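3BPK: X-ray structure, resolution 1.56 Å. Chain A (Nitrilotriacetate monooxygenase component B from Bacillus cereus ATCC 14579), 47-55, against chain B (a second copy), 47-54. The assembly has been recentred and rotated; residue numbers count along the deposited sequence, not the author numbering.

Chain A 47-55: YSYFNIVAA
Chain B, residues 47-54: YSYFNIVA

The two stretches, corresponding segments of two copies, 47-55 of chain A and 47-54 of chain B, cross rather than pair as a sheet: the strands that include residues 50-54 run at 124° between their N-to-C directions, with axes 6.7 Å apart at closest approach. No backbone-to-backbone hydrogen bond joins them. The register is reciprocal, Y49 of each chain lying nearest I52 of the other, with CA atoms 5.5 Å apart in both pairs, and the contact buries 507 Å², both sides summed.

Along chain B, Y47(B) is extended (phi/psi -138/118; chi1 m, chi2 -80°) and out of reach. S48(B) turns the chain (-90/-4, chi1 p); its carbonyl O accepts a weak hydrogen bond from N of F50(B) at 3.0 Å and, also weakly, ND2 of N51(A) at 3.1 Å.

Y49(B) (-90/71, chi1 m, chi2 1°) contributes the largest covered area. Its CA-to-CB bond points sideways, and its ring lies flat against I52(A): the I52(A) CB sits 3.8 Å from the Y49(B) ring centroid, 4° off the normal, a CH-pi contact, while CE2 of Y49(B) meets CG2 of I52(A) at 3.6 Å. At the ring edge, CD2 of Y49(B) is 3.6 Å from O of V53(A).

The CA-to-CB bond of F50(B) (-134/135, chi1 t, chi2 43°) points away, but its O accepts ND2 of N51(A) at 2.9 Å, shorter and straighter (143° against 125° at the hydrogen) than the weak bond to O of S48(B).

N51(B) (-164/179), nearly fully extended, has its CA-to-CB bond toward chain A, with chi1 -142°, between wells, and chi2 -48°. OD1 of N51(B) accepts a hydrogen bond from N of I52(B) at 2.7 Å, which helps fix the side-chain carboxamide while ND2 donates to F50(A) O at 2.9 Å and weakly to S48(A) O at 3.1 Å.

The CA-to-CB bond of I52(B) (-77/148, chi1 m, chi2 t) points toward chain A, its CB 3.8 Å from the Y49(A) ring centroid, 5° off the normal, a CH-pi contact over the ring face; CG2 of I52(B) adds apolar packing against CE2 of Y49(A) at 3.6 Å. In V53(B) (-108/-48, chi1 t) and A54(B) (-162/165) the CA-to-CB bonds point away.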

# COMPACT_ATOMS: atom_id res chain seq x y z
N TYR A 47 3.87 9.99 3.99
CA TYR A 47 4.00 9.20 2.77
C TYR A 47 2.76 8.31 2.58
O TYR A 47 2.45 7.48 3.45
CB TYR A 47 5.24 8.28 2.84
CG TYR A 47 6.47 9.11 2.92
CD1 TYR A 47 7.02 9.69 1.78
CD2 TYR A 47 7.05 9.41 4.18
CE1 TYR A 47 8.15 10.48 1.86
CE2 TYR A 47 8.18 10.21 4.27
CZ TYR A 47 8.70 10.76 3.11
OH TYR A 47 9.83 11.55 3.22
N SER A 48 2.07 8.47 1.45
CA SER A 48 0.89 7.64 1.25
C SER A 48 1.16 6.37 0.42
O SER A 48 0.26 5.55 0.27
CB SER A 48 -0.23 8.43 0.58
OG SER A 48 0.01 8.64 -0.80
N TYR A 49 2.39 6.20 -0.06
CA TYR A 49 2.75 4.95 -0.77
C TYR A 49 3.21 3.94 0.28
O TYR A 49 4.39 3.60 0.35
CB TYR A 49 3.78 5.14 -1.89
CG TYR A 49 3.43 6.14 -2.97
CD1 TYR A 49 2.21 6.81 -3.02
CD2 TYR A 49 4.37 6.41 -3.97
CE1 TYR A 49 1.95 7.73 -4.05
CE2 TYR A 49 4.10 7.31 -5.00
CZ TYR A 49 2.90 7.99 -5.01
OH TYR A 49 2.63 8.89 -6.03
N PHE A 50 2.24 3.45 1.05
CA PHE A 50 2.49 2.78 2.33
C PHE A 50 1.58 1.57 2.41
O PHE A 50 0.37 1.66 2.12
CB PHE A 50 2.05 3.78 3.41
CG PHE A 50 1.99 3.23 4.83
CD1 PHE A 50 3.02 2.40 5.34
CD2 PHE A 50 0.93 3.59 5.65
CE1 PHE A 50 2.96 1.96 6.69
CE2 PHE A 50 0.88 3.15 6.97
CZ PHE A 50 1.88 2.31 7.49
N ASN A 51 2.12 0.43 2.80
CA ASN A 51 1.23 -0.71 3.09
C ASN A 51 1.98 -1.80 3.89
O ASN A 51 3.18 -1.68 4.22
CB ASN A 51 0.61 -1.28 1.78
CG ASN A 51 -0.82 -1.74 1.98
OD1 ASN A 51 -1.15 -2.36 2.99
ND2 ASN A 51 -1.70 -1.39 1.03
N ILE A 52 1.23 -2.87 4.18
CA ILE A 52 1.79 -4.05 4.81
C ILE A 52 2.54 -4.84 3.75
O ILE A 52 2.14 -4.85 2.60
CB ILE A 52 0.68 -4.90 5.40
CG1 ILE A 52 -0.18 -4.07 6.38
CG2 ILE A 52 1.25 -6.13 6.10
CD1 ILE A 52 -1.51 -4.74 6.78
N VAL A 53 3.60 -5.55 4.18
CA VAL A 53 4.28 -6.48 3.33
C VAL A 53 3.99 -7.94 3.77
O VAL A 53 3.63 -8.79 2.97
CB VAL A 53 5.80 -6.22 3.29
CG1 VAL A 53 6.55 -7.35 2.62
CG2 VAL A 53 6.07 -4.94 2.54
N ALA A 54 4.16 -8.21 5.06
CA ALA A 54 3.94 -9.54 5.62
C ALA A 54 3.77 -9.44 7.12
O ALA A 54 4.14 -8.42 7.71
CB ALA A 54 5.17 -10.45 5.32
N ALA A 55 3.29 -10.53 7.72
CA ALA A 55 3.12 -10.60 9.18
C ALA A 55 4.23 -11.37 9.86
O ALA A 55 4.38 -11.26 11.07
CB ALA A 55 1.75 -11.17 9.57
N TYR B 47 -5.99 -8.67 -3.44
CA TYR B 47 -4.83 -8.45 -2.56
C TYR B 47 -4.89 -7.03 -2.00
O TYR B 47 -4.83 -6.08 -2.80
CB TYR B 47 -3.51 -8.60 -3.36
CG TYR B 47 -3.37 -10.00 -3.89
CD1 TYR B 47 -2.92 -11.04 -3.06
CD2 TYR B 47 -3.79 -10.34 -5.19
CE1 TYR B 47 -2.83 -12.35 -3.50
CE2 TYR B 47 -3.71 -11.67 -5.64
CZ TYR B 47 -3.23 -12.66 -4.81
OH TYR B 47 -3.19 -13.97 -5.25
N SER B 48 -4.99 -6.88 -0.67
CA SER B 48 -5.04 -5.54 -0.11
C SER B 48 -3.66 -4.96 0.23
O SER B 48 -3.57 -3.80 0.65
CB SER B 48 -5.95 -5.49 1.11
OG SER B 48 -5.30 -6.07 2.25
N TYR B 49 -2.59 -5.77 0.05
CA TYR B 49 -1.23 -5.24 0.33
C TYR B 49 -0.73 -4.64 -0.98
O TYR B 49 0.16 -5.16 -1.64
CB TYR B 49 -0.26 -6.29 0.87
CG TYR B 49 -0.63 -6.94 2.18
CD1 TYR B 49 -1.81 -6.63 2.88
CD2 TYR B 49 0.19 -7.93 2.68
CE1 TYR B 49 -2.14 -7.31 4.06
CE2 TYR B 49 -0.11 -8.59 3.86
CZ TYR B 49 -1.25 -8.27 4.54
OH TYR B 49 -1.58 -8.92 5.73
N PHE B 50 -1.35 -3.51 -1.34
CA PHE B 50 -1.28 -2.92 -2.68
C PHE B 50 -1.01 -1.42 -2.55
O PHE B 50 -1.65 -0.71 -1.76
CB PHE B 50 -2.68 -3.09 -3.28
CG PHE B 50 -2.95 -2.38 -4.59
CD1 PHE B 50 -2.02 -2.38 -5.64
CD2 PHE B 50 -4.21 -1.82 -4.79
CE1 PHE B 50 -2.35 -1.77 -6.87
CE2 PHE B 50 -4.54 -1.24 -6.01
CZ PHE B 50 -3.63 -1.22 -7.04
N ASN B 51 -0.09 -0.91 -3.37
CA ASN B 51 0.02 0.56 -3.43
C ASN B 51 0.82 0.98 -4.65
O ASN B 51 1.29 0.15 -5.45
CB ASN B 51 0.63 1.16 -2.14
CG ASN B 51 -0.02 2.49 -1.75
OD1 ASN B 51 -0.18 3.36 -2.59
ND2 ASN B 51 -0.44 2.63 -0.48
N ILE B 52 0.95 2.30 -4.80
CA ILE B 52 1.81 2.88 -5.83
C ILE B 52 3.28 2.78 -5.40
O ILE B 52 3.57 2.87 -4.19
CB ILE B 52 1.43 4.39 -6.03
CG1 ILE B 52 -0.07 4.57 -6.37
CG2 ILE B 52 2.29 5.02 -7.11
CD1 ILE B 52 -0.54 6.03 -6.27
N VAL B 53 4.19 2.62 -6.36
CA VAL B 53 5.64 2.66 -6.08
C VAL B 53 6.25 3.98 -6.63
O VAL B 53 6.97 4.67 -5.92
CB VAL B 53 6.36 1.42 -6.66
CG1 VAL B 53 7.88 1.58 -6.64
CG2 VAL B 53 5.92 0.12 -5.94
N ALA B 54 5.92 4.31 -7.87
CA ALA B 54 6.49 5.52 -8.51
C ALA B 54 5.63 5.89 -9.71
O ALA B 54 4.82 5.09 -10.19
CB ALA B 54 7.93 5.27 -8.99